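Local coordinates for protein putative acyl-CoA thioester hydrolase YbhC (Escherichia coli K-12, PDB 3GRH) that is a putative thioesterase of the outer membrane, built on the pectinesterase fold, that neither binds pectin nor has pectinesterase activity, at residues S147-M152 and N212-S217; V218-H223 and S300-E305; Q246-V251 and S273-D278; G334-G339 and E361-A366. All blocks are in the same frame, centred on the assembly; numbering follows the deposited sequence.

Contact 1. Residues S147-M152 and N212-S217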
loop_
_atom_site.group_PDB
_atom_site.type_symbol
_atom_site.label_atom_id
_atom_site.label_comp_id
_atom_site.label_asym_id
_atom_site.label_seq_id
_atom_site.Cartn_x
_atom_site.Cartn_y
_atom_site.Cartn_z
ATOM N N SER A 147 -13.369 4.691 -11.941
ATOM C CA SER A 147 -13.491 3.236 -12.066
ATOM C C SER A 147 -12.571 2.770 -13.149
ATOM O O SER A 147 -12.748 3.113 -14.308
ATOM C CB SER A 147 -14.909 2.821 -12.427
ATOM O OG SER A 147 -15.804 3.168 -11.398
ATOM N N LEU A 148 -11.558 1.977 -12.807
ATOM C CA LEU A 148 -10.654 1.411 -13.779
ATOM C C LEU A 148 -10.337 -0.032 -13.425
ATOM O O LEU A 148 -10.098 -0.367 -12.269
ATOM C CB LEU A 148 -9.349 2.130 -13.806
ATOM C CG LEU A 148 -9.347 3.582 -14.198
ATOM C CD1 LEU A 148 -7.905 4.137 -13.957
ATOM C CD2 LEU A 148 -9.891 3.838 -15.647
ATOM N N ASP A 149 -10.407 -0.890 -14.393
ATOM C CA ASP A 149 -10.212 -2.343 -14.210
ATOM C C ASP A 149 -9.036 -2.782 -15.075
ATOM O O ASP A 149 -8.991 -2.469 -16.237
ATOM C CB ASP A 149 -11.470 -3.050 -14.660
ATOM C CG ASP A 149 -11.508 -4.590 -14.405
ATOM O OD1 ASP A 149 -10.495 -5.329 -14.302
ATOM O OD2 ASP A 149 -12.671 -5.134 -14.334
ATOM N N GLY A 150 -8.113 -3.529 -14.506
ATOM C CA GLY A 150 -6.980 -4.066 -15.277
ATOM C C GLY A 150 -7.393 -4.884 -16.467
ATOM O O GLY A 150 -6.664 -4.948 -17.395
ATOM N N GLY A 151 -8.595 -5.441 -16.456
ATOM C CA GLY A 151 -9.070 -6.178 -17.570
ATOM C C GLY A 151 -9.615 -5.383 -18.728
ATOM O O GLY A 151 -9.982 -5.986 -19.771
ATOM N N MET A 152 -9.784 -4.099 -18.557
ATOM C CA MET A 152 -10.390 -3.236 -19.552
ATOM C C MET A 152 -9.483 -3.050 -20.761
ATOM O O MET A 152 -8.258 -3.164 -20.704
ATOM C CB MET A 152 -10.881 -1.929 -18.941
ATOM C CG MET A 152 -9.880 -0.892 -18.859
ATOM S SD MET A 152 -10.235 0.443 -17.670
ATOM C CE MET A 152 -11.577 1.236 -18.518
ATOM N N ASN A 212 -10.926 3.508 -5.986
ATOM C CA ASN A 212 -11.261 2.930 -7.297
ATOM C C ASN A 212 -12.697 2.441 -7.206
ATOM O O ASN A 212 -12.983 1.532 -6.453
ATOM C CB ASN A 212 -10.271 1.876 -7.753
ATOM C CG ASN A 212 -10.429 1.528 -9.176
ATOM O OD1 ASN A 212 -11.570 1.351 -9.608
ATOM N ND2 ASN A 212 -9.323 1.304 -9.913
ATOM N N THR A 213 -13.538 3.175 -7.895
ATOM C CA THR A 213 -14.987 3.091 -7.694
ATOM C C THR A 213 -15.557 1.916 -8.516
ATOM O O THR A 213 -16.802 1.723 -8.556
ATOM C CB THR A 213 -15.641 4.404 -8.059
ATOM O OG1 THR A 213 -15.283 4.795 -9.395
ATOM C CG2 THR A 213 -15.164 5.545 -7.173
ATOM N N LEU A 214 -14.734 1.063 -9.092
ATOM C CA LEU A 214 -15.257 -0.168 -9.744
ATOM C C LEU A 214 -16.126 -0.994 -8.773
ATOM O O LEU A 214 -17.261 -1.417 -9.105
ATOM C CB LEU A 214 -14.111 -1.000 -10.276
ATOM C CG LEU A 214 -14.397 -2.142 -11.217
ATOM C CD1 LEU A 214 -14.773 -1.580 -12.622
ATOM C CD2 LEU A 214 -13.202 -3.094 -11.310
ATOM N N GLY A 215 -15.674 -1.105 -7.543
ATOM C CA GLY A 215 -16.491 -1.612 -6.490
ATOM C C GLY A 215 -17.199 -2.885 -6.797
ATOM O O GLY A 215 -16.574 -3.861 -7.223
ATOM N N ASP A 216 -18.509 -2.899 -6.529
ATOM C CA ASP A 216 -19.288 -4.125 -6.710
ATOM C C ASP A 216 -19.997 -4.189 -8.080
ATOM O O ASP A 216 -20.995 -4.951 -8.299
ATOM C CB ASP A 216 -20.245 -4.282 -5.536
ATOM C CG ASP A 216 -19.554 -4.170 -4.148
ATOM O OD1 ASP A 216 -18.471 -4.792 -3.885
ATOM O OD2 ASP A 216 -20.120 -3.445 -3.286
ATOM N N SER A 217 -19.470 -3.460 -9.057
ATOM C CA SER A 217 -20.005 -3.463 -10.396
ATOM C C SER A 217 -19.539 -4.662 -11.198
ATOM O O SER A 217 -20.017 -4.920 -12.312
ATOM C CB SER A 217 -19.689 -2.162 -11.154
ATOM O OG SER A 217 -18.334 -2.090 -11.516
#
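Asn212 of one coil and Leu148 of another pair through a side-chain amide in the right-handed parallel beta-helix of the pectinesterase family, where the chain leaves strand 142-146 for helix 154-161, and strand 208-212 for the long loop to strand 228-230. Asn212 can be followed outward. From CB, CG lies anti to the backbone N (chi1 -167°), which swings the amide across to the backbone of Leu148 and sets CG 3.6 Å from Leu148 O. On one branch ND2 donates to Leu148 O over 3.0 Å, on a lone pair and in the carbonyl plane, and gives a second bond to Val226 O. On the other branch OD1 takes Leu148 N at 3.3 Å, tilted from its carbonyl plane, and Leu214 N in plane, the latter closing an Asx turn. With an alanine here, Leu148 N and O are likely to lose these partners and Leu214 N the acceptor that closes its turn. Leu214 CD2 packs on Asp149 CB and ends 3.7 Å from Asp149 OD2. That oxygen is also hydrogen-bonded to His223 ND1, and the other, OD1, takes Gly151 N from above the carboxylate plane in a second Asx turn, within the type I turn 149-152. Ser147 OG and Thr213 OG1 share a hydrogen bond of 2.6 Å, either able to donate.

Contact 2. Residues V218-H223 and S300-E305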
loop_
_atom_site.group_PDB
_atom_site.type_symbol
_atom_site.label_atom_id
_atom_site.label_comp_id
_atom_site.label_asym_id
_atom_site.label_seq_id
_atom_site.Cartn_x
_atom_site.Cartn_y
_atom_site.Cartn_z
ATOM N N VAL A 218 -18.579 -5.395 -10.639
ATOM C CA VAL A 218 -18.010 -6.543 -11.264
ATOM C C VAL A 218 -18.161 -7.751 -10.354
ATOM O O VAL A 218 -18.491 -7.627 -9.156
ATOM C CB VAL A 218 -16.516 -6.285 -11.606
ATOM C CG1 VAL A 218 -16.440 -5.112 -12.555
ATOM C CG2 VAL A 218 -15.683 -5.990 -10.325
ATOM N N ASP A 219 -17.976 -8.919 -10.941
ATOM C CA ASP A 219 -18.064 -10.181 -10.227
ATOM C C ASP A 219 -16.871 -10.589 -9.388
ATOM O O ASP A 219 -15.964 -9.771 -9.116
ATOM C CB ASP A 219 -18.429 -11.341 -11.178
ATOM C CG ASP A 219 -17.339 -11.703 -12.179
ATOM O OD1 ASP A 219 -16.144 -11.442 -12.039
ATOM O OD2 ASP A 219 -17.705 -12.310 -13.223
ATOM N N ALA A 220 -16.943 -11.805 -8.836
ATOM C CA ALA A 220 -15.932 -12.262 -7.824
ATOM C C ALA A 220 -14.571 -12.644 -8.410
ATOM O O ALA A 220 -13.635 -12.946 -7.659
ATOM C CB ALA A 220 -16.521 -13.421 -6.966
ATOM N N GLY A 221 -14.422 -12.577 -9.727
ATOM C CA GLY A 221 -13.205 -13.022 -10.390
ATOM C C GLY A 221 -12.098 -12.001 -10.373
ATOM O O GLY A 221 -12.099 -11.100 -9.528
ATOM N N ASN A 222 -11.102 -12.176 -11.225
ATOM C CA ASN A 222 -9.961 -11.266 -11.253
ATOM C C ASN A 222 -10.333 -9.930 -11.866
ATOM O O ASN A 222 -10.663 -9.837 -13.072
ATOM C CB ASN A 222 -8.821 -11.940 -12.032
ATOM C CG ASN A 222 -7.541 -11.106 -12.050
ATOM O OD1 ASN A 222 -7.039 -10.718 -11.016
ATOM N ND2 ASN A 222 -6.999 -10.860 -13.263
ATOM N N HIS A 223 -10.286 -8.873 -11.041
ATOM C CA HIS A 223 -10.589 -7.531 -11.431
ATOM C C HIS A 223 -9.718 -6.546 -10.708
ATOM O O HIS A 223 -10.210 -5.860 -9.833
ATOM C CB HIS A 223 -12.051 -7.245 -11.113
ATOM C CG HIS A 223 -12.992 -8.029 -11.971
ATOM N ND1 HIS A 223 -13.121 -7.784 -13.315
ATOM C CD2 HIS A 223 -13.852 -9.028 -11.674
ATOM C CE1 HIS A 223 -14.019 -8.631 -13.824
ATOM N NE2 HIS A 223 -14.472 -9.402 -12.844
ATOM N N SER A 300 -18.668 -7.903 -0.113
ATOM C CA SER A 300 -19.757 -7.513 -1.009
ATOM C C SER A 300 -19.512 -7.943 -2.467
ATOM O O SER A 300 -20.485 -8.142 -3.268
ATOM C CB SER A 300 -19.995 -6.013 -0.934
ATOM O OG SER A 300 -18.782 -5.319 -0.849
ATOM N N ARG A 301 -18.253 -8.086 -2.851
ATOM C CA ARG A 301 -17.945 -8.475 -4.222
ATOM C C ARG A 301 -17.650 -9.974 -4.287
ATOM O O ARG A 301 -18.080 -10.678 -5.210
ATOM C CB ARG A 301 -16.752 -7.682 -4.783
ATOM C CG ARG A 301 -16.455 -7.964 -6.214
ATOM C CD ARG A 301 -15.162 -7.343 -6.588
ATOM N NE ARG A 301 -13.997 -7.949 -5.920
ATOM C CZ ARG A 301 -13.179 -8.827 -6.483
ATOM N NH1 ARG A 301 -13.430 -9.276 -7.719
ATOM N NH2 ARG A 301 -12.121 -9.279 -5.830
ATOM N N THR A 302 -16.908 -10.460 -3.299
ATOM C CA THR A 302 -16.550 -11.881 -3.217
ATOM C C THR A 302 -16.704 -12.368 -1.806
ATOM O O THR A 302 -16.393 -11.654 -0.834
ATOM C CB THR A 302 -15.147 -12.211 -3.798
ATOM O OG1 THR A 302 -14.858 -13.615 -3.622
ATOM C CG2 THR A 302 -14.066 -11.429 -3.171
ATOM N N GLN A 303 -17.271 -13.565 -1.692
ATOM C CA GLN A 303 -17.401 -14.186 -0.410
ATOM C C GLN A 303 -16.475 -15.386 -0.271
ATOM O O GLN A 303 -16.479 -16.083 0.765
ATOM C CB GLN A 303 -18.860 -14.613 -0.210
ATOM C CG GLN A 303 -19.764 -13.448 -0.043
ATOM C CD GLN A 303 -20.846 -13.713 0.984
ATOM O OE1 GLN A 303 -21.386 -14.816 1.069
ATOM N NE2 GLN A 303 -21.157 -12.692 1.786
ATOM N N GLN A 304 -15.707 -15.678 -1.310
ATOM C CA GLN A 304 -14.932 -16.926 -1.326
ATOM C C GLN A 304 -13.489 -16.801 -0.839
ATOM O O GLN A 304 -12.846 -17.810 -0.521
ATOM C CB GLN A 304 -14.874 -17.545 -2.732
ATOM C CG GLN A 304 -14.646 -16.604 -3.916
ATOM C CD GLN A 304 -14.946 -17.280 -5.262
ATOM O OE1 GLN A 304 -15.583 -16.684 -6.153
ATOM N NE2 GLN A 304 -14.516 -18.546 -5.405
ATOM N N GLU A 305 -12.963 -15.593 -0.850
ATOM C CA GLU A 305 -11.558 -15.401 -0.546
ATOM C C GLU A 305 -11.280 -13.956 -0.233
ATOM O O GLU A 305 -12.017 -13.059 -0.661
ATOM C CB GLU A 305 -10.704 -15.816 -1.736
ATOM C CG GLU A 305 -11.001 -14.959 -3.007
ATOM C CD GLU A 305 -10.270 -15.470 -4.262
ATOM O OE1 GLU A 305 -9.240 -16.172 -4.133
ATOM O OE2 GLU A 305 -10.753 -15.155 -5.394
HETATM O O HOH W 1 -19.559 -9.536 -7.270
HETATM O O HOH W 2 -10.540 -11.422 -7.166
#
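Arg301 reaches across to the loop of Val218 to Gly221 and puts one nitrogen between two of its carbonyls. Its chain leaves with CG anti to the backbone N (chi1 -176°), runs straight through chi2 and bends at chi3 (67°), so that CG passes 3.6 Å from Val218 O, CD lies 4.0 Å from Val218 CG2 and the guanidinium turns in toward Gly221. NH1 then donates to Asp219 O and Gly221 O, both at 2.9 Å; Gly221 O lies in the guanidinium plane with a straighter bond, whereas Asp219 O is tilted out of it and its bond is more bent. NH2 forms a salt bridge with Asp278 and gives a hydrogen bond to a water that also bonds Gly221 O. The loops follow strands 208-212 and 294-297, which lie on one face of the parallel beta-helix with strands 240-243 and 274-277 between them; the side chain of Glu305 is about 5 Å from that of Arg340, a substrate-binding residue by similarity, and about 8 Å from that of the predicted nucleophile Asp280. The His223 ring stands nearly perpendicular to the guanidinium (88°), its edge toward NH1, while Val218 CB covers one face. In the ring plane NE2 donates 2.8 Å to Asp219 OD1, which takes Gly221 N from the opposite face of its carboxylate in an Asx turn. A leucine in place of Arg301 would probably cost the carbonyls of Asp219 and Gly221 the NH1 donor and leave Asp278 without this charge partner. Ala220 CB packs on Thr302 CB and lies 3.5 Å from Gln304 OE1, and a second water joins Val218 O to Arg301 O.

Contact 3. Residues Q246-V251 and S273-D278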
loop_
_atom_site.group_PDB
_atom_site.type_symbol
_atom_site.label_atom_id
_atom_site.label_comp_id
_atom_site.label_asym_id
_atom_site.label_seq_id
_atom_site.Cartn_x
_atom_site.Cartn_y
_atom_site.Cartn_z
ATOM N N GLN A 246 -10.179 -5.395 -5.176
ATOM C CA GLN A 246 -8.920 -6.122 -5.477
ATOM C C GLN A 246 -7.789 -5.182 -5.784
ATOM O O GLN A 246 -7.907 -4.332 -6.605
ATOM C CB GLN A 246 -9.141 -7.112 -6.631
ATOM C CG GLN A 246 -8.044 -8.036 -6.878
ATOM C CD GLN A 246 -8.208 -8.869 -8.083
ATOM O OE1 GLN A 246 -9.305 -9.301 -8.366
ATOM N NE2 GLN A 246 -7.111 -9.056 -8.865
ATOM N N ASN A 247 -6.688 -5.337 -5.059
ATOM C CA ASN A 247 -5.447 -4.580 -5.229
ATOM C C ASN A 247 -5.644 -3.089 -4.913
ATOM O O ASN A 247 -5.033 -2.229 -5.582
ATOM C CB ASN A 247 -4.898 -4.713 -6.646
ATOM C CG ASN A 247 -4.490 -6.112 -7.018
ATOM O OD1 ASN A 247 -5.063 -6.686 -7.972
ATOM N ND2 ASN A 247 -3.519 -6.679 -6.305
ATOM N N THR A 248 -6.318 -2.747 -3.810
ATOM C CA THR A 248 -6.528 -1.401 -3.415
ATOM C C THR A 248 -5.307 -0.472 -3.340
ATOM O O THR A 248 -5.342 0.610 -3.911
ATOM C CB THR A 248 -7.212 -1.445 -2.059
ATOM O OG1 THR A 248 -8.444 -2.173 -2.179
ATOM C CG2 THR A 248 -7.496 -0.069 -1.594
ATOM N N PHE A 249 -4.264 -0.926 -2.671
ATOM C CA PHE A 249 -3.049 -0.157 -2.468
ATOM C C PHE A 249 -1.901 -0.968 -3.070
ATOM O O PHE A 249 -1.721 -2.109 -2.695
ATOM C CB PHE A 249 -2.896 0.084 -0.984
ATOM C CG PHE A 249 -1.673 0.912 -0.626
ATOM C CD1 PHE A 249 -1.290 2.044 -1.368
ATOM C CD2 PHE A 249 -0.941 0.607 0.472
ATOM C CE1 PHE A 249 -0.202 2.811 -0.974
ATOM C CE2 PHE A 249 0.168 1.368 0.836
ATOM C CZ PHE A 249 0.514 2.443 0.141
ATOM N N PHE A 250 -1.130 -0.362 -3.998
ATOM C CA PHE A 250 -0.074 -1.062 -4.707
ATOM C C PHE A 250 1.189 -0.239 -4.572
ATOM O O PHE A 250 1.191 0.944 -4.890
ATOM C CB PHE A 250 -0.431 -1.199 -6.175
ATOM C CG PHE A 250 0.128 -2.441 -6.802
ATOM C CD1 PHE A 250 -0.702 -3.473 -7.127
ATOM C CD2 PHE A 250 1.482 -2.652 -6.885
ATOM C CE1 PHE A 250 -0.201 -4.674 -7.648
ATOM C CE2 PHE A 250 2.016 -3.828 -7.399
ATOM C CZ PHE A 250 1.183 -4.836 -7.793
ATOM N N VAL A 251 2.246 -0.825 -4.032
ATOM C CA VAL A 251 3.503 -0.141 -4.075
ATOM C C VAL A 251 4.409 -0.820 -5.068
ATOM O O VAL A 251 4.344 -2.011 -5.265
ATOM C CB VAL A 251 4.169 -0.119 -2.774
ATOM C CG1 VAL A 251 3.311 0.780 -1.809
ATOM C CG2 VAL A 251 4.254 -1.468 -2.138
ATOM N N SER A 273 -4.442 5.500 9.081
ATOM C CA SER A 273 -5.227 5.391 7.840
ATOM C C SER A 273 -6.205 4.220 7.868
ATOM O O SER A 273 -6.257 3.486 8.841
ATOM C CB SER A 273 -4.345 5.347 6.626
ATOM O OG SER A 273 -3.616 6.596 6.447
ATOM N N TYR A 274 -7.036 4.160 6.846
ATOM C CA TYR A 274 -8.044 3.123 6.734
ATOM C C TYR A 274 -7.937 2.584 5.358
ATOM O O TYR A 274 -8.022 3.346 4.428
ATOM C CB TYR A 274 -9.404 3.684 6.984
ATOM C CG TYR A 274 -10.535 2.729 6.735
ATOM C CD1 TYR A 274 -10.878 1.797 7.652
ATOM C CD2 TYR A 274 -11.221 2.753 5.568
ATOM C CE1 TYR A 274 -11.881 0.894 7.417
ATOM C CE2 TYR A 274 -12.270 1.883 5.363
ATOM C CZ TYR A 274 -12.544 0.948 6.259
ATOM O OH TYR A 274 -13.603 0.032 6.094
ATOM N N ILE A 275 -7.788 1.262 5.207
ATOM C CA ILE A 275 -7.624 0.636 3.883
ATOM C C ILE A 275 -8.604 -0.519 3.780
ATOM O O ILE A 275 -8.711 -1.313 4.701
ATOM C CB ILE A 275 -6.185 0.128 3.717
ATOM C CG1 ILE A 275 -5.236 1.265 3.936
ATOM C CG2 ILE A 275 -6.036 -0.486 2.290
ATOM C CD1 ILE A 275 -3.735 0.860 3.748
ATOM N N GLU A 276 -9.413 -0.499 2.734
ATOM C CA GLU A 276 -10.528 -1.476 2.573
ATOM C C GLU A 276 -10.339 -2.193 1.244
ATOM O O GLU A 276 -9.940 -1.601 0.251
ATOM C CB GLU A 276 -11.828 -0.691 2.531
ATOM C CG GLU A 276 -13.089 -1.479 2.416
ATOM C CD GLU A 276 -14.299 -0.601 2.596
ATOM O OE1 GLU A 276 -14.535 -0.066 3.732
ATOM O OE2 GLU A 276 -15.081 -0.477 1.603
ATOM N N GLY A 277 -10.620 -3.478 1.237
ATOM C CA GLY A 277 -10.656 -4.242 0.017
ATOM C C GLY A 277 -11.033 -5.666 0.291
ATOM O O GLY A 277 -11.579 -5.985 1.338
ATOM N N ASP A 278 -10.750 -6.520 -0.686
ATOM C CA ASP A 278 -10.945 -7.955 -0.487
ATOM C C ASP A 278 -9.722 -8.816 -0.803
ATOM O O ASP A 278 -9.120 -9.396 0.092
ATOM C CB ASP A 278 -12.238 -8.473 -1.178
ATOM C CG ASP A 278 -12.430 -8.006 -2.610
ATOM O OD1 ASP A 278 -11.474 -7.939 -3.426
ATOM O OD2 ASP A 278 -13.632 -7.818 -2.970
#
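This buried contact lies inside the coil, where the loop before strand 249-251 packs against the inner side of strand 274-277; Thr248 and Ile275 meet there. The two touching runs, 246-249 and 275-278, point in nearly opposite directions (158° apart), joined by a side-chain-to-backbone bond and apolar packing, with no backbone hydrogen bonds between them. Thr248 OG1 donates to Glu276 O at 2.9 Å, tilted from the carbonyl plane. With OG1 anti to the carbonyl carbon (chi1 -59°), CG2 falls anti to the backbone N; it rests 3.4 Å from the same Glu276 O and 4.2 Å from Ile275 CG2, the two side chains sliding past each other in opposite directions. In a parallel beta-helix such inward-facing residues from different faces of the coil fill the core. Along the strand, Ile275 CD1 lies 4.3 Å from Phe249 CD2, obliquely to the ring, which also packs on Leu228 and Thr230 of the neighbouring strand. Gly277 passes beside Thr248, its CA 3.7 Å from OG1; a beta carbon there would clash with that hydroxyl. At the other end Asp278 OD1 approaches Gln246 N without a hydrogen bond; it is paired with Arg301, while the Gln246 amide bonds Asn222 and His223, close to the predicted nucleophile Asp280.

Contact 4. Residues G334-G339 and E361-A366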
loop_
_atom_site.group_PDB
_atom_site.type_symbol
_atom_site.label_atom_id
_atom_site.label_comp_id
_atom_site.label_asym_id
_atom_site.label_seq_id
_atom_site.Cartn_x
_atom_site.Cartn_y
_atom_site.Cartn_z
ATOM N N GLY A 334 -14.746 -16.749 8.838
ATOM C CA GLY A 334 -13.428 -17.360 8.797
ATOM C C GLY A 334 -12.839 -17.606 7.436
ATOM O O GLY A 334 -12.005 -18.474 7.282
ATOM N N VAL A 335 -13.242 -16.825 6.443
ATOM C CA VAL A 335 -12.771 -16.990 5.080
ATOM C C VAL A 335 -11.478 -16.196 4.880
ATOM O O VAL A 335 -10.493 -16.692 4.327
ATOM C CB VAL A 335 -13.868 -16.523 4.131
ATOM C CG1 VAL A 335 -13.332 -16.123 2.692
ATOM C CG2 VAL A 335 -14.956 -17.580 4.141
ATOM N N ALA A 336 -11.499 -14.970 5.393
ATOM C CA ALA A 336 -10.404 -14.004 5.159
ATOM C C ALA A 336 -9.059 -14.481 5.708
ATOM O O ALA A 336 -8.938 -15.061 6.751
ATOM C CB ALA A 336 -10.764 -12.680 5.778
ATOM N N GLN A 337 -8.020 -14.170 4.959
ATOM C CA GLN A 337 -6.672 -14.499 5.346
ATOM C C GLN A 337 -5.790 -13.264 5.393
ATOM O O GLN A 337 -6.097 -12.250 4.828
ATOM C CB GLN A 337 -6.144 -15.555 4.367
ATOM C CG GLN A 337 -6.723 -16.906 4.651
ATOM C CD GLN A 337 -6.457 -17.936 3.550
ATOM O OE1 GLN A 337 -6.868 -17.718 2.395
ATOM N NE2 GLN A 337 -5.861 -19.050 3.897
ATOM N N LEU A 338 -4.683 -13.341 6.146
ATOM C CA LEU A 338 -3.800 -12.185 6.346
ATOM C C LEU A 338 -2.984 -11.907 5.138
ATOM O O LEU A 338 -2.529 -10.751 4.924
ATOM C CB LEU A 338 -2.945 -12.393 7.543
ATOM C CG LEU A 338 -3.624 -12.505 8.886
ATOM C CD1 LEU A 338 -2.551 -12.881 9.924
ATOM C CD2 LEU A 338 -4.297 -11.187 9.189
ATOM N N GLY A 339 -2.736 -12.922 4.282
ATOM C CA GLY A 339 -1.950 -12.622 3.118
ATOM C C GLY A 339 -1.539 -13.825 2.299
ATOM O O GLY A 339 -1.882 -14.958 2.614
ATOM N N GLU A 361 -12.551 -10.499 14.587
ATOM C CA GLU A 361 -13.250 -11.604 14.059
ATOM C C GLU A 361 -13.143 -11.586 12.544
ATOM O O GLU A 361 -12.785 -10.566 11.891
ATOM C CB GLU A 361 -14.719 -11.621 14.529
ATOM C CG GLU A 361 -15.348 -13.045 14.558
ATOM C CD GLU A 361 -14.707 -14.036 15.563
ATOM O OE1 GLU A 361 -13.509 -13.886 15.901
ATOM O OE2 GLU A 361 -15.430 -14.976 16.029
ATOM N N GLY A 362 -13.366 -12.770 12.012
ATOM C CA GLY A 362 -13.575 -12.985 10.617
ATOM C C GLY A 362 -12.450 -13.639 9.890
ATOM O O GLY A 362 -12.582 -13.869 8.710
ATOM N N PHE A 363 -11.319 -13.825 10.530
ATOM C CA PHE A 363 -10.165 -14.429 9.857
ATOM C C PHE A 363 -10.065 -15.932 10.032
ATOM O O PHE A 363 -10.573 -16.485 11.009
ATOM C CB PHE A 363 -8.865 -13.754 10.276
ATOM C CG PHE A 363 -8.768 -12.352 9.803
ATOM C CD1 PHE A 363 -8.222 -12.080 8.577
ATOM C CD2 PHE A 363 -9.246 -11.323 10.556
ATOM C CE1 PHE A 363 -8.201 -10.758 8.122
ATOM C CE2 PHE A 363 -9.219 -10.037 10.113
ATOM C CZ PHE A 363 -8.696 -9.759 8.900
ATOM N N ASN A 364 -9.366 -16.584 9.102
ATOM C CA ASN A 364 -9.066 -18.006 9.174
ATOM C C ASN A 364 -7.905 -18.200 10.124
ATOM O O ASN A 364 -6.786 -17.889 9.774
ATOM C CB ASN A 364 -8.704 -18.518 7.779
ATOM C CG ASN A 364 -8.507 -20.041 7.722
ATOM O OD1 ASN A 364 -8.136 -20.686 8.699
ATOM N ND2 ASN A 364 -8.747 -20.607 6.542
ATOM N N THR A 365 -8.178 -18.627 11.348
ATOM C CA THR A 365 -7.116 -18.632 12.339
ATOM C C THR A 365 -6.209 -19.824 12.216
ATOM O O THR A 365 -5.060 -19.732 12.663
ATOM C CB THR A 365 -7.651 -18.553 13.768
ATOM O OG1 THR A 365 -8.496 -19.682 14.003
ATOM C CG2 THR A 365 -8.422 -17.257 13.974
ATOM N N ALA A 366 -6.715 -20.921 11.635
ATOM C CA ALA A 366 -5.938 -22.140 11.366
ATOM C C ALA A 366 -4.976 -22.024 10.182
ATOM O O ALA A 366 -3.873 -22.604 10.216
ATOM C CB ALA A 366 -6.861 -23.305 11.154
HETATM O O HOH W 3 -9.902 -19.390 4.161
HETATM O O HOH W 4 -14.034 -13.886 6.591
#
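Phe363 and Asn364 of the loop after strand 358-359 send their side chains to different sides of the chain at Ala336. Phe363, with CG anti to the carbonyl carbon (chi1 -67°), turns its ring inward: CD1 meets Ala336 CB at 3.8 Å, and CE1 lies 4.1 Å from Leu338 CD2. The leucine crosses the phenylalanine at about a right angle and reaches its ring obliquely, while the backbone carbon of Gln337 stands at the ring edge. Phe328 and Ala330 of strand 327-330 and Val308 of strand 307-311 add to the packing about this ring, so it belongs to the interior of the parallel beta-helix near its C-terminal end. Asn364 takes another course. Its side chain runs alongside that of Gln337, pointing the same way with the amide planes only 18° apart; they touch through Gln337 CG and Asn364 CB, 4.0 Å apart, and both amides bond the backbone of Lys367. The backbones join directly: Asn364 N donates 2.8 Å to Ala336 O, nearly in line with the carbonyl (165° at the oxygen), and Phe363 CA brings a C-H to the same oxygen. Gly334 CA in turn lies 3.6 Å from Gly362 O in a CA-H...O contact. One water bridges Val335 O and Asn364 ND2, and another takes Ala336 N and donates to Gly362 O, so apolar contacts to the Phe363 ring stand beside backbone groups satisfied by one direct bond and by two waters.

In the fold
From the N terminus, contact 1 is the first to close, bringing the loop after strand 142-146 to that after strand 208-212 and spanning two helices on the way. Contact 2 opens just beyond it at 218-223 and closes at 300-305, and contact 3, between 246-251 and 273-278, falls wholly within that span. Contact 4 follows in series, so no two cross. Contacts 1 and 2 touch through Asp149 with His223 and Asp216 with Ser300; contacts 2 and 3 share the Arg301-Asp278 salt bridge; Val335 packs contact 4 on 303-305. Together they link loops along one flank of the beta-helix to its core.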